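Local atomic coordinates of uncharacterized protein YhfS (PDB entry 4J8L), a protein that is of unknown function but carries pyridoxal 5'-phosphate covalently attached to a lysine and may have cysteine synthase activity. Residues 27-31 with 32-36; 86-89 with 90-93; 179-182 with 183-186; 294-297 with 298-301. All coordinates share one frame; numbering follows the deposited sequence.

Contact 1: residues 27-31 with 32-36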
ATOM      1  N   ARG A  27       1.260  15.768  20.825  1.00 18.64           N
ATOM      2  CA  ARG A  27       2.450  16.601  20.936  1.00 20.70           C
ATOM      3  C   ARG A  27       2.483  17.728  19.908  1.00 22.36           C
ATOM      4  O   ARG A  27       3.298  18.645  20.008  1.00 23.90           O
ATOM      5  CB  ARG A  27       3.705  15.732  20.843  1.00 22.01           C
ATOM      6  CG  ARG A  27       4.031  15.036  22.156  1.00 28.26           C
ATOM      7  CD  ARG A  27       5.344  14.266  22.096  1.00 28.65           C
ATOM      8  NE  ARG A  27       5.221  13.042  21.329  1.00 26.85           N
ATOM      9  CZ  ARG A  27       5.674  12.893  20.086  1.00 30.93           C
ATOM     10  NH1 ARG A  27       6.301  13.896  19.482  1.00 33.14           N
ATOM     11  NH2 ARG A  27       5.517  11.739  19.455  1.00 30.46           N
ATOM     12  N   HIS A  28       1.586  17.656  18.928  1.00 17.89           N
ATOM     13  CA  HIS A  28       1.532  18.650  17.858  1.00 17.49           C
ATOM     14  C   HIS A  28       0.258  19.486  17.855  1.00 18.53           C
ATOM     15  O   HIS A  28       0.212  20.523  17.195  1.00 23.86           O
ATOM     16  CB  HIS A  28       1.706  17.978  16.487  1.00 16.29           C
ATOM     17  CG  HIS A  28       3.086  17.457  16.254  1.00 15.86           C
ATOM     18  ND1 HIS A  28       3.494  16.207  16.671  1.00 18.07           N
ATOM     19  CD2 HIS A  28       4.168  18.033  15.675  1.00 17.55           C
ATOM     20  CE1 HIS A  28       4.766  16.034  16.349  1.00 18.50           C
ATOM     21  NE2 HIS A  28       5.195  17.124  15.741  1.00 19.68           N
ATOM     22  N   PHE A  29      -0.766  19.026  18.574  1.00 17.03           N
ATOM     23  CA  PHE A  29      -2.044  19.736  18.677  1.00 17.23           C
ATOM     24  C   PHE A  29      -2.432  19.919  20.141  1.00 15.20           C
ATOM     25  O   PHE A  29      -2.760  18.940  20.802  1.00 17.05           O
ATOM     26  CB  PHE A  29      -3.192  18.910  18.068  1.00 17.94           C
ATOM     27  CG  PHE A  29      -3.226  18.883  16.559  1.00 18.70           C
ATOM     28  CD1 PHE A  29      -3.991  19.798  15.853  1.00 19.37           C
ATOM     29  CD2 PHE A  29      -2.539  17.905  15.859  1.00 15.80           C
ATOM     30  CE1 PHE A  29      -4.044  19.757  14.461  1.00 20.46           C
ATOM     31  CE2 PHE A  29      -2.584  17.857  14.471  1.00 17.08           C
ATOM     32  CZ  PHE A  29      -3.342  18.783  13.772  1.00 22.28           C
ATOM     33  N   PRO A  30      -2.433  21.168  20.653  1.00 18.46           N
ATOM     34  CA  PRO A  30      -3.154  21.407  21.912  1.00 16.79           C
ATOM     35  C   PRO A  30      -4.586  20.901  21.713  1.00 17.80           C
ATOM     36  O   PRO A  30      -5.104  21.017  20.602  1.00 17.61           O
ATOM     37  CB  PRO A  30      -3.132  22.934  22.040  1.00 21.41           C
ATOM     38  CG  PRO A  30      -1.904  23.359  21.273  1.00 22.08           C
ATOM     39  CD  PRO A  30      -1.861  22.400  20.092  1.00 17.87           C
ATOM     40  N   GLY A  31      -5.200  20.332  22.744  1.00 17.71           N
ATOM     41  CA  GLY A  31      -6.499  19.688  22.585  1.00 19.03           C
ATOM     42  C   GLY A  31      -7.554  20.541  21.905  1.00 21.94           C
ATOM     43  O   GLY A  31      -8.275  20.067  21.025  1.00 20.77           O
ATOM     44  N   SER A  32      -7.644  21.807  22.296  1.00 20.59           N
ATOM     45  CA  SER A  32      -8.657  22.681  21.715  1.00 22.14           C
ATOM     46  C   SER A  32      -8.427  22.849  20.215  1.00 23.87           C
ATOM     47  O   SER A  32      -9.382  22.973  19.444  1.00 27.12           O
ATOM     48  CB  SER A  32      -8.686  24.039  22.412  1.00 29.33           C
ATOM     49  OG  SER A  32      -7.463  24.720  22.213  1.00 32.76           O
ATOM     50  N   GLU A  33      -7.164  22.836  19.797  1.00 20.85           N
ATOM     51  CA  GLU A  33      -6.844  22.978  18.379  1.00 20.58           C
ATOM     52  C   GLU A  33      -7.200  21.743  17.557  1.00 18.52           C
ATOM     53  O   GLU A  33      -7.455  21.850  16.356  1.00 21.13           O
ATOM     54  CB  GLU A  33      -5.377  23.359  18.193  1.00 25.92           C
ATOM     55  CG  GLU A  33      -5.042  24.682  18.859  1.00 36.18           C
ATOM     56  CD  GLU A  33      -3.647  25.161  18.533  1.00 50.04           C
ATOM     57  OE1 GLU A  33      -3.065  24.661  17.548  1.00 56.56           O
ATOM     58  OE2 GLU A  33      -3.133  26.034  19.262  1.00 59.90           O
ATOM     59  N   PHE A  34      -7.228  20.572  18.190  1.00 17.66           N
ATOM     60  CA  PHE A  34      -7.636  19.363  17.478  1.00 16.42           C
ATOM     61  C   PHE A  34      -9.143  19.364  17.196  1.00 17.66           C
ATOM     62  O   PHE A  34      -9.626  18.644  16.320  1.00 18.10           O
ATOM     63  CB  PHE A  34      -7.260  18.093  18.253  1.00 16.97           C
ATOM     64  CG  PHE A  34      -7.318  16.853  17.417  1.00 15.19           C
ATOM     65  CD1 PHE A  34      -6.320  16.593  16.487  1.00 16.17           C
ATOM     66  CD2 PHE A  34      -8.376  15.960  17.528  1.00 16.69           C
ATOM     67  CE1 PHE A  34      -6.366  15.460  15.689  1.00 18.34           C
ATOM     68  CE2 PHE A  34      -8.426  14.815  16.732  1.00 18.48           C
ATOM     69  CZ  PHE A  34      -7.418  14.566  15.809  1.00 19.77           C
ATOM     70  N   LEU A  35      -9.883  20.156  17.963  1.00 16.16           N
ATOM     71  CA  LEU A  35     -11.337  20.209  17.804  1.00 16.88           C
ATOM     72  C   LEU A  35     -11.741  21.440  16.986  1.00 21.50           C
ATOM     73  O   LEU A  35     -12.818  21.974  17.158  1.00 17.93           O
ATOM     74  CB  LEU A  35     -12.028  20.196  19.175  1.00 20.96           C
ATOM     75  CG  LEU A  35     -11.717  19.001  20.094  1.00 19.38           C
ATOM     76  CD1 LEU A  35     -12.365  19.151  21.461  1.00 19.26           C
ATOM     77  CD2 LEU A  35     -12.136  17.675  19.453  1.00 19.81           C
ATOM     78  N   THR A  36     -10.863  21.898  16.094  1.00 36.94           N
ATOM     79  CA  THR A  36     -11.158  23.110  15.316  1.00 34.77           C
ATOM     80  C   THR A  36     -11.729  22.868  13.915  1.00 33.17           C
ATOM     81  O   THR A  36     -12.074  23.826  13.226  1.00 38.12           O
ATOM     82  CB  THR A  36      -9.945  24.072  15.197  1.00 45.99           C
ATOM     83  OG1 THR A  36      -8.836  23.384  14.605  1.00 48.45           O
ATOM     84  CG2 THR A  36      -9.548  24.634  16.560  1.00 39.16           C
TER

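Contact 2: residues 86-89 with 90-93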
ATOM      1  N   LEU A  86      13.266  13.332  -7.091  1.00 22.65           N
ATOM      2  CA  LEU A  86      14.502  12.541  -7.037  1.00 21.56           C
ATOM      3  C   LEU A  86      15.275  12.539  -8.347  1.00 26.73           C
ATOM      4  O   LEU A  86      16.504  12.389  -8.357  1.00 29.06           O
ATOM      5  CB  LEU A  86      14.216  11.096  -6.623  1.00 21.13           C
ATOM      6  CG  LEU A  86      13.764  10.874  -5.181  1.00 21.70           C
ATOM      7  CD1 LEU A  86      13.563   9.395  -4.905  1.00 22.50           C
ATOM      8  CD2 LEU A  86      14.761  11.474  -4.194  1.00 23.13           C
ATOM      9  N   LEU A  87      14.571  12.698  -9.458  1.00 24.27           N
ATOM     10  CA  LEU A  87      15.278  12.746 -10.727  1.00 32.86           C
ATOM     11  C   LEU A  87      14.600  13.592 -11.797  1.00 30.50           C
ATOM     12  O   LEU A  87      13.450  14.011 -11.650  1.00 27.93           O
ATOM     13  CB  LEU A  87      15.629  11.339 -11.234  1.00 39.35           C
ATOM     14  CG  LEU A  87      14.588  10.404 -11.838  1.00 35.94           C
ATOM     15  CD1 LEU A  87      15.318   9.249 -12.504  1.00 34.51           C
ATOM     16  CD2 LEU A  87      13.645   9.874 -10.794  1.00 32.71           C
ATOM     17  N   LYS A  88      15.361  13.865 -12.854  1.00 25.51           N
ATOM     18  CA  LYS A  88      14.937  14.738 -13.939  1.00 23.14           C
ATOM     19  C   LYS A  88      14.434  13.890 -15.093  1.00 26.59           C
ATOM     20  O   LYS A  88      14.761  12.707 -15.171  1.00 27.56           O
ATOM     21  CB  LYS A  88      16.121  15.596 -14.407  1.00 26.95           C
ATOM     22  CG  LYS A  88      16.635  16.556 -13.344  1.00 32.44           C
ATOM     23  CD  LYS A  88      17.880  17.291 -13.814  1.00 41.99           C
ATOM     24  CE  LYS A  88      18.369  18.274 -12.759  1.00 50.39           C
ATOM     25  NZ  LYS A  88      19.587  19.002 -13.210  1.00 56.08           N
ATOM     26  N   PRO A  89      13.626  14.488 -15.983  1.00 26.61           N
ATOM     27  CA  PRO A  89      13.171  13.789 -17.183  1.00 26.44           C
ATOM     28  C   PRO A  89      14.363  13.249 -17.964  1.00 26.36           C
ATOM     29  O   PRO A  89      15.366  13.949 -18.123  1.00 29.92           O
ATOM     30  CB  PRO A  89      12.505  14.898 -17.996  1.00 35.61           C
ATOM     31  CG  PRO A  89      12.055  15.871 -17.002  1.00 38.19           C
ATOM     32  CD  PRO A  89      13.038  15.836 -15.877  1.00 33.41           C
ATOM     33  N   GLY A  90      14.257  12.013 -18.438  1.00 29.42           N
ATOM     34  CA  GLY A  90      15.299  11.437 -19.265  1.00 29.47           C
ATOM     35  C   GLY A  90      16.400  10.772 -18.466  1.00 30.73           C
ATOM     36  O   GLY A  90      17.344  10.232 -19.032  1.00 31.25           O
ATOM     37  N   GLN A  91      16.285  10.805 -17.143  1.00 29.31           N
ATOM     38  CA  GLN A  91      17.290  10.166 -16.301  1.00 29.60           C
ATOM     39  C   GLN A  91      16.989   8.688 -16.084  1.00 25.44           C
ATOM     40  O   GLN A  91      16.008   8.165 -16.606  1.00 29.68           O
ATOM     41  CB  GLN A  91      17.460  10.912 -14.977  1.00 28.01           C
ATOM     42  CG  GLN A  91      18.205  12.223 -15.146  1.00 30.09           C
ATOM     43  CD  GLN A  91      18.694  12.788 -13.834  1.00 31.21           C
ATOM     44  OE1 GLN A  91      17.963  12.816 -12.844  1.00 31.63           O
ATOM     45  NE2 GLN A  91      19.941  13.235 -13.816  1.00 37.11           N
ATOM     46  N   ARG A  92      17.847   8.018 -15.325  1.00 29.77           N
ATOM     47  CA  ARG A  92      17.801   6.563 -15.242  1.00 28.49           C
ATOM     48  C   ARG A  92      17.269   6.079 -13.902  1.00 26.93           C
ATOM     49  O   ARG A  92      17.809   6.411 -12.844  1.00 27.62           O
ATOM     50  CB  ARG A  92      19.191   5.980 -15.523  1.00 31.94           C
ATOM     51  CG  ARG A  92      19.741   6.393 -16.881  1.00 36.08           C
ATOM     52  CD  ARG A  92      21.266   6.422 -16.900  1.00 42.40           C
ATOM     53  NE  ARG A  92      21.852   5.090 -16.789  1.00 45.53           N
ATOM     54  CZ  ARG A  92      21.872   4.200 -17.778  1.00 55.48           C
ATOM     55  NH1 ARG A  92      21.324   4.494 -18.951  1.00 58.93           N
ATOM     56  NH2 ARG A  92      22.432   3.011 -17.593  1.00 55.57           N
ATOM     57  N   LEU A  93      16.197   5.297 -13.965  1.00 22.49           N
ATOM     58  CA  LEU A  93      15.534   4.790 -12.767  1.00 21.31           C
ATOM     59  C   LEU A  93      15.701   3.281 -12.663  1.00 27.91           C
ATOM     60  O   LEU A  93      15.383   2.545 -13.596  1.00 26.18           O
ATOM     61  CB  LEU A  93      14.042   5.141 -12.790  1.00 20.06           C
ATOM     62  CG  LEU A  93      13.215   4.577 -11.632  1.00 22.77           C
ATOM     63  CD1 LEU A  93      13.551   5.297 -10.318  1.00 22.12           C
ATOM     64  CD2 LEU A  93      11.718   4.649 -11.930  1.00 20.40           C
TER

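Contact 3: residues 179-182 with 183-186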
ATOM      1  N   ALA A 179       5.861  -3.736  10.387  1.00 18.13           N
ATOM      2  CA  ALA A 179       6.627  -3.007  11.401  1.00 19.83           C
ATOM      3  C   ALA A 179       7.245  -1.704  10.883  1.00 20.34           C
ATOM      4  O   ALA A 179       7.233  -0.682  11.580  1.00 20.34           O
ATOM      5  CB  ALA A 179       7.702  -3.903  11.999  1.00 18.99           C
ATOM      6  N   ARG A 180       7.804  -1.742   9.674  1.00 20.12           N
ATOM      7  CA  ARG A 180       8.518  -0.587   9.131  1.00 18.21           C
ATOM      8  C   ARG A 180       8.196  -0.346   7.657  1.00 20.35           C
ATOM      9  O   ARG A 180       8.375  -1.237   6.831  1.00 19.22           O
ATOM     10  CB  ARG A 180      10.030  -0.774   9.287  1.00 20.35           C
ATOM     11  CG  ARG A 180      10.515  -0.802  10.741  1.00 20.56           C
ATOM     12  CD  ARG A 180      12.045  -0.656  10.828  1.00 24.09           C
ATOM     13  NE  ARG A 180      12.750  -1.793  10.239  1.00 28.20           N
ATOM     14  CZ  ARG A 180      14.054  -1.816   9.975  1.00 30.22           C
ATOM     15  NH1 ARG A 180      14.810  -0.758  10.239  1.00 29.65           N
ATOM     16  NH2 ARG A 180      14.602  -2.897   9.440  1.00 29.12           N
ATOM     17  N   ILE A 181       7.730   0.856   7.329  1.00 17.89           N
ATOM     18  CA  ILE A 181       7.607   1.252   5.928  1.00 16.03           C
ATOM     19  C   ILE A 181       8.952   1.772   5.421  1.00 16.57           C
ATOM     20  O   ILE A 181       9.898   1.895   6.194  1.00 17.49           O
ATOM     21  CB  ILE A 181       6.471   2.269   5.686  1.00 15.96           C
ATOM     22  CG1 ILE A 181       6.728   3.595   6.399  1.00 18.27           C
ATOM     23  CG2 ILE A 181       5.142   1.705   6.183  1.00 19.29           C
ATOM     24  CD1 ILE A 181       5.747   4.691   5.973  1.00 18.94           C
ATOM     25  N   GLY A 182       9.036   2.069   4.128  1.00 16.67           N
ATOM     26  CA  GLY A 182      10.315   2.382   3.490  1.00 17.70           C
ATOM     27  C   GLY A 182      11.156   3.428   4.209  1.00 18.73           C
ATOM     28  O   GLY A 182      12.336   3.202   4.475  1.00 18.71           O
ATOM     29  N   CYS A 183      10.558   4.571   4.538  1.00 19.04           N
ATOM     30  CA  CYS A 183      11.316   5.648   5.181  1.00 17.91           C
ATOM     31  C   CYS A 183      11.781   5.288   6.589  1.00 19.67           C
ATOM     32  O   CYS A 183      12.595   6.003   7.174  1.00 25.09           O
ATOM     33  CB  CYS A 183      10.514   6.955   5.211  1.00 19.85           C
ATOM     34  SG  CYS A 183       9.010   6.901   6.200  1.00 19.28           S
ATOM     35  N   GLU A 184      11.261   4.194   7.136  1.00 19.37           N
ATOM     36  CA  GLU A 184      11.661   3.745   8.464  1.00 19.31           C
ATOM     37  C   GLU A 184      12.769   2.704   8.400  1.00 23.40           C
ATOM     38  O   GLU A 184      13.319   2.313   9.428  1.00 24.39           O
ATOM     39  CB  GLU A 184      10.467   3.169   9.231  1.00 20.17           C
ATOM     40  CG  GLU A 184       9.322   4.149   9.401  1.00 21.50           C
ATOM     41  CD  GLU A 184       8.143   3.550  10.145  1.00 21.65           C
ATOM     42  OE1 GLU A 184       7.536   2.582   9.631  1.00 20.73           O
ATOM     43  OE2 GLU A 184       7.827   4.048  11.248  1.00 24.26           O
ATOM     44  N   CYS A 185      13.097   2.248   7.195  1.00 23.48           N
ATOM     45  CA  CYS A 185      14.148   1.243   7.064  1.00 24.18           C
ATOM     46  C   CYS A 185      15.101   1.488   5.890  1.00 28.57           C
ATOM     47  O   CYS A 185      15.632   0.545   5.291  1.00 26.08           O
ATOM     48  CB  CYS A 185      13.555  -0.172   7.018  1.00 23.01           C
ATOM     49  SG  CYS A 185      12.445  -0.534   5.626  1.00 26.10           S
ATOM     50  N   GLY A 186      15.327   2.757   5.568  1.00 23.22           N
ATOM     51  CA  GLY A 186      16.384   3.096   4.633  1.00 25.53           C
ATOM     52  C   GLY A 186      16.052   3.952   3.423  1.00 26.95           C
ATOM     53  O   GLY A 186      16.957   4.489   2.785  1.00 25.53           O
TER
HETATM   54  O   HOH W   1       8.379   1.665  12.756  1.00 32.34           O

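Contact 4: residues 294-297 with 298-301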
ATOM      1  N   LEU A 294     -18.058 -16.292  -8.058  1.00 17.88           N
ATOM      2  CA  LEU A 294     -17.986 -14.843  -7.863  1.00 19.40           C
ATOM      3  C   LEU A 294     -19.357 -14.203  -8.048  1.00 20.23           C
ATOM      4  O   LEU A 294     -19.730 -13.300  -7.290  1.00 19.76           O
ATOM      5  CB  LEU A 294     -16.963 -14.208  -8.807  1.00 21.11           C
ATOM      6  CG  LEU A 294     -15.500 -14.550  -8.510  1.00 17.55           C
ATOM      7  CD1 LEU A 294     -14.570 -13.879  -9.519  1.00 20.27           C
ATOM      8  CD2 LEU A 294     -15.124 -14.171  -7.081  1.00 22.33           C
ATOM      9  N   GLU A 295     -20.102 -14.675  -9.042  1.00 17.65           N
ATOM     10  CA  GLU A 295     -21.452 -14.167  -9.293  1.00 19.86           C
ATOM     11  C   GLU A 295     -22.377 -14.457  -8.115  1.00 19.74           C
ATOM     12  O   GLU A 295     -23.107 -13.572  -7.639  1.00 20.81           O
ATOM     13  CB  GLU A 295     -22.033 -14.758 -10.586  1.00 26.86           C
ATOM     14  CG  GLU A 295     -23.436 -14.258 -10.896  1.00 36.87           C
ATOM     15  CD  GLU A 295     -24.008 -14.846 -12.174  1.00 51.06           C
ATOM     16  OE1 GLU A 295     -25.246 -14.786 -12.351  1.00 52.93           O
ATOM     17  OE2 GLU A 295     -23.221 -15.364 -12.999  1.00 55.49           O
ATOM     18  N   GLU A 296     -22.348 -15.693  -7.632  1.00 19.89           N
ATOM     19  CA  GLU A 296     -23.200 -16.071  -6.506  1.00 17.88           C
ATOM     20  C   GLU A 296     -22.774 -15.378  -5.210  1.00 19.20           C
ATOM     21  O   GLU A 296     -23.616 -15.059  -4.367  1.00 19.73           O
ATOM     22  CB  GLU A 296     -23.212 -17.585  -6.310  1.00 19.50           C
ATOM     23  CG  GLU A 296     -23.844 -18.358  -7.475  1.00 24.38           C
ATOM     24  CD  GLU A 296     -25.280 -17.940  -7.757  1.00 29.90           C
ATOM     25  OE1 GLU A 296     -25.995 -17.548  -6.806  1.00 24.92           O
ATOM     26  OE2 GLU A 296     -25.699 -18.003  -8.932  1.00 35.38           O
ATOM     27  N   ALA A 297     -21.475 -15.138  -5.042  1.00 15.10           N
ATOM     28  CA  ALA A 297     -20.997 -14.513  -3.805  1.00 16.89           C
ATOM     29  C   ALA A 297     -21.473 -13.073  -3.697  1.00 16.16           C
ATOM     30  O   ALA A 297     -21.801 -12.604  -2.606  1.00 17.87           O
ATOM     31  CB  ALA A 297     -19.469 -14.583  -3.712  1.00 15.69           C
ATOM     32  N   GLN A 298     -21.528 -12.378  -4.831  1.00 17.64           N
ATOM     33  CA  GLN A 298     -21.959 -10.982  -4.829  1.00 17.94           C
ATOM     34  C   GLN A 298     -23.404 -10.892  -4.338  1.00 17.35           C
ATOM     35  O   GLN A 298     -23.774  -9.943  -3.635  1.00 17.29           O
ATOM     36  CB  GLN A 298     -21.813 -10.356  -6.225  1.00 20.29           C
ATOM     37  CG  GLN A 298     -22.189  -8.866  -6.293  1.00 19.51           C
ATOM     38  CD  GLN A 298     -23.698  -8.616  -6.354  1.00 23.40           C
ATOM     39  OE1 GLN A 298     -24.469  -9.417  -6.901  1.00 23.89           O
ATOM     40  NE2 GLN A 298     -24.123  -7.503  -5.783  1.00 16.45           N
ATOM     41  N   LYS A 299     -24.226 -11.876  -4.710  1.00 16.00           N
ATOM     42  CA  LYS A 299     -25.630 -11.859  -4.305  1.00 15.47           C
ATOM     43  C   LYS A 299     -25.740 -12.014  -2.794  1.00 16.58           C
ATOM     44  O   LYS A 299     -26.701 -11.548  -2.172  1.00 17.78           O
ATOM     45  CB  LYS A 299     -26.409 -12.989  -4.991  1.00 17.14           C
ATOM     46  CG  LYS A 299     -26.454 -12.882  -6.507  1.00 21.01           C
ATOM     47  CD  LYS A 299     -27.123 -14.118  -7.115  1.00 25.37           C
ATOM     48  CE  LYS A 299     -27.108 -14.059  -8.631  1.00 31.61           C
ATOM     49  NZ  LYS A 299     -27.641 -15.318  -9.233  1.00 37.95           N
ATOM     50  N   ARG A 300     -24.746 -12.674  -2.216  1.00 21.01           N
ATOM     51  CA  ARG A 300     -24.735 -12.958  -0.789  1.00 21.63           C
ATOM     52  C   ARG A 300     -23.857 -11.972  -0.009  1.00 21.07           C
ATOM     53  O   ARG A 300     -23.399 -12.261   1.099  1.00 20.78           O
ATOM     54  CB  ARG A 300     -24.315 -14.410  -0.562  1.00 20.03           C
ATOM     55  CG  ARG A 300     -25.357 -15.376  -1.089  1.00 23.05           C
ATOM     56  CD  ARG A 300     -24.849 -16.795  -1.161  1.00 23.08           C
ATOM     57  NE  ARG A 300     -25.914 -17.694  -1.576  1.00 28.53           N
ATOM     58  CZ  ARG A 300     -26.278 -17.887  -2.838  1.00 31.44           C
ATOM     59  NH1 ARG A 300     -25.648 -17.246  -3.820  1.00 29.01           N
ATOM     60  NH2 ARG A 300     -27.266 -18.723  -3.116  1.00 36.26           N
ATOM     61  N   GLY A 301     -23.634 -10.802  -0.595  1.00 15.86           N
ATOM     62  CA  GLY A 301     -23.009  -9.705   0.128  1.00 15.42           C
ATOM     63  C   GLY A 301     -21.533  -9.427  -0.119  1.00 16.59           C
ATOM     64  O   GLY A 301     -21.000  -8.415   0.353  1.00 17.60           O
TER
HETATM   65  O   HOH W   2     -23.919 -11.472  -8.860  1.00 25.12           O

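Contact 1: residues 27-31 with 32-36
The short, weakly bonded helical turn 31-34, which follows helix 11-28 after a brief break, is folded against the residues that lead into it, with Phe29 and Pro30 meeting Phe34 and Glu33. The two phenylalanines make a T-shaped, edge-to-face pair: the edge of Phe34 is directed at the face of Phe29, with ring centroids 5.3 Å apart and planes at 87°. Phe34 CD1 does the touching, 3.8 Å from Phe29 CG and displaced toward the rim of that ring. Phe34 can reach back because its CG stands anti to the backbone N (chi1 -164°). Glu33 lays its extended chain across the proline ring, and Glu33 OE1 comes 3.6 Å from Pro30 CD. Its charge is met by Arg54, which forms a salt bridge with OE1.

The backbone closes the turn. Phe34 N donates to Pro30 O at 3.2 Å, in the carbonyl plane, while Glu33 N gives the same oxygen a weak second bond. Proline suits this place by giving the glutamate chain a ring to cross. At the far end Thr36 OG1 donates to Glu33 O over 2.7 Å, a hydroxyl satisfying a carbonyl as the turn runs out. Several of the backbone bonds are weak, and they are supplemented by an edge-to-face aromatic pair and by a carboxylate whose charge is met by Arg54 while it rests against the proline ring.

Contact 2: residues 86-89 with 90-93
Gln91 folds back over the turn that precedes it, its side chain running past that of Leu87 in the opposite direction and crossing that of Lys88 at a slant. The amide oxygen leads: Gln91 OE1 accepts from Lys88 N at 2.8 Å in an almost straight bond (174°), although the donor stands well above the carbonyl plane. Gln91 reaches this N-H with CG anti to its own carbonyl carbon (chi1 -74°) and the chain extended beyond. The same oxygen rests 3.2 Å from Leu87 CB and also lies alongside Lys88 CB, while the lysine chain leads its amine away.

On the buried side, Leu87 CD1 packs against the aliphatic start of the glutamine, 3.7 Å from Gln91 CB, and more loosely against Leu93 CB at 4.3 Å. Leucine suits this buried spot, where Leu113 also touches it. With an alanine at Gln91, Lys88 N would probably lose its acceptor and a gap would open beside Leu87 CB, where the amide oxygen now rests.

The backbone supplies the second clasp, Gln91 N to Lys88 O at 3.1 Å. Pro89 takes the first corner, where its ring fits the phi of -54°, and Gly90 the second, at a positive phi where a CB would clash with Pro89 O. Lys88 to Gln91 is thus a type II beta turn with proline and glycine at its corners, a classic pairing, and it leads the chain from helix 74-86 into strand 92-96 of the seven-stranded mixed sheet.

Contact 3: residues 179-182 with 183-186
Ile181 O receives the shortest of the direct hydrogen bonds here, from Glu184 N at 2.8 Å, with the donor well above the carbonyl plane. The side chain of Glu184 then turns back on the same residue: Glu184 OE1 uses its anti lone pair, the one away from the other carboxylate oxygen, to accept from Ile181 N at 2.9 Å and 161°. Ile181 is thereby held at both its N-H and its C=O by one glutamate. The other oxygen, OE2, is hydrogen-bonded to His64 ND1 and takes a weak bond from a water that also donates to Ala179 O. A carboxylate suits this place because its two oxygens serve different partners, and the hydrogen bond with His64 would probably stabilise its negative charge.

Cys185 N adds a bond to Gly182 O at 3.0 Å, carrying the turn on. Over the Arg180 guanidinium lies Cys185 CB, 3.4 Å from Arg180 CZ and centred on one face. A bend at chi3 (-66°) swings that flat group over to the cysteine, while Arg180 CB lies 4.0 Å from Glu184 CB. Ile181 CD1 packs at 3.9 Å from Cys183 SG, an apolar touch that suits a buried branched side chain.

This short 3-10 turn belongs to the connection between strands 167-170 and 189-193. Asp171 accepts from Gly182 N, and Ser190 binds Cys183 N at the start of the outgoing strand. Arg180 and Cys185 pack on helix 153-162, whereas Ile181 touches Ser190 and Phe192 of strand 189-193.

Contact 4: residues 294-297 with 298-301
Salt bridges link Glu295, Glu296, Lys299 and Arg300 into a network along the end of helix 290-299. Glu296 is its middle: OE1 pairs with Arg300 NH1 at 3.0 Å and OE2 with Lys299 NZ at 3.3 Å, the latter a weak bond. The bend at chi2 (-58°) brings the carboxylate round toward the next turn, where one oxygen meets Arg300 and the other Lys299. Lys299 and Glu295 lie side by side, pointing the same way, and their charged ends make a long ion pair.

Among the hydrogen bonds, Arg300 NH1 is used twice. Besides OE1, taken through its anti lone pair at 165°, it donates to Glu296 O at 3.0 Å, and both acceptors lie close to the guanidinium plane. The carboxylate itself is turned 60° from that plane. A leucine in place of Arg300 would probably leave Glu296 OE1 without its main charged mate and Glu296 O without this side-chain donor. A water bridges Glu295 O and Gln298 OE1, donating a hydrogen bond to each.

The helix ends in a Schellman motif. Gly301 N bonds to Gln298 O at 3.2 Å and Ala302 N to Ala297 O, with Gly301 as the C-prime residue, at a positive phi that suits glycine.

Small Ala297 fits the buried side, against Ile353 and Ser357 of helix 347-360 and Phe319 of strand 318-320. Glu296 and Arg300 also touch helix 347-360, while Leu294 meets Phe319.

Overall arrangement
The four contacts are separate local structures met in series along the chain, and none touches another. Contacts 2 and 3 are the closest by centres, 23 Å apart, and both serve the seven-stranded mixed sheet: contact 2 leads into strand 92-96 and contact 3 belongs to the connection before strand 189-193. The latter strand is followed by Lys196, the residue modified by pyridoxal phosphate, so contact 3 precedes the cofactor lysine by only ten residues. Contact 1 lies about 28 Å from contact 3, centre to centre. Contact 4, in the C-terminal region, is about 38 Å from contact 3 between centres, and the side chain of its Leu294 is about 13 Å from the bound nickel ion.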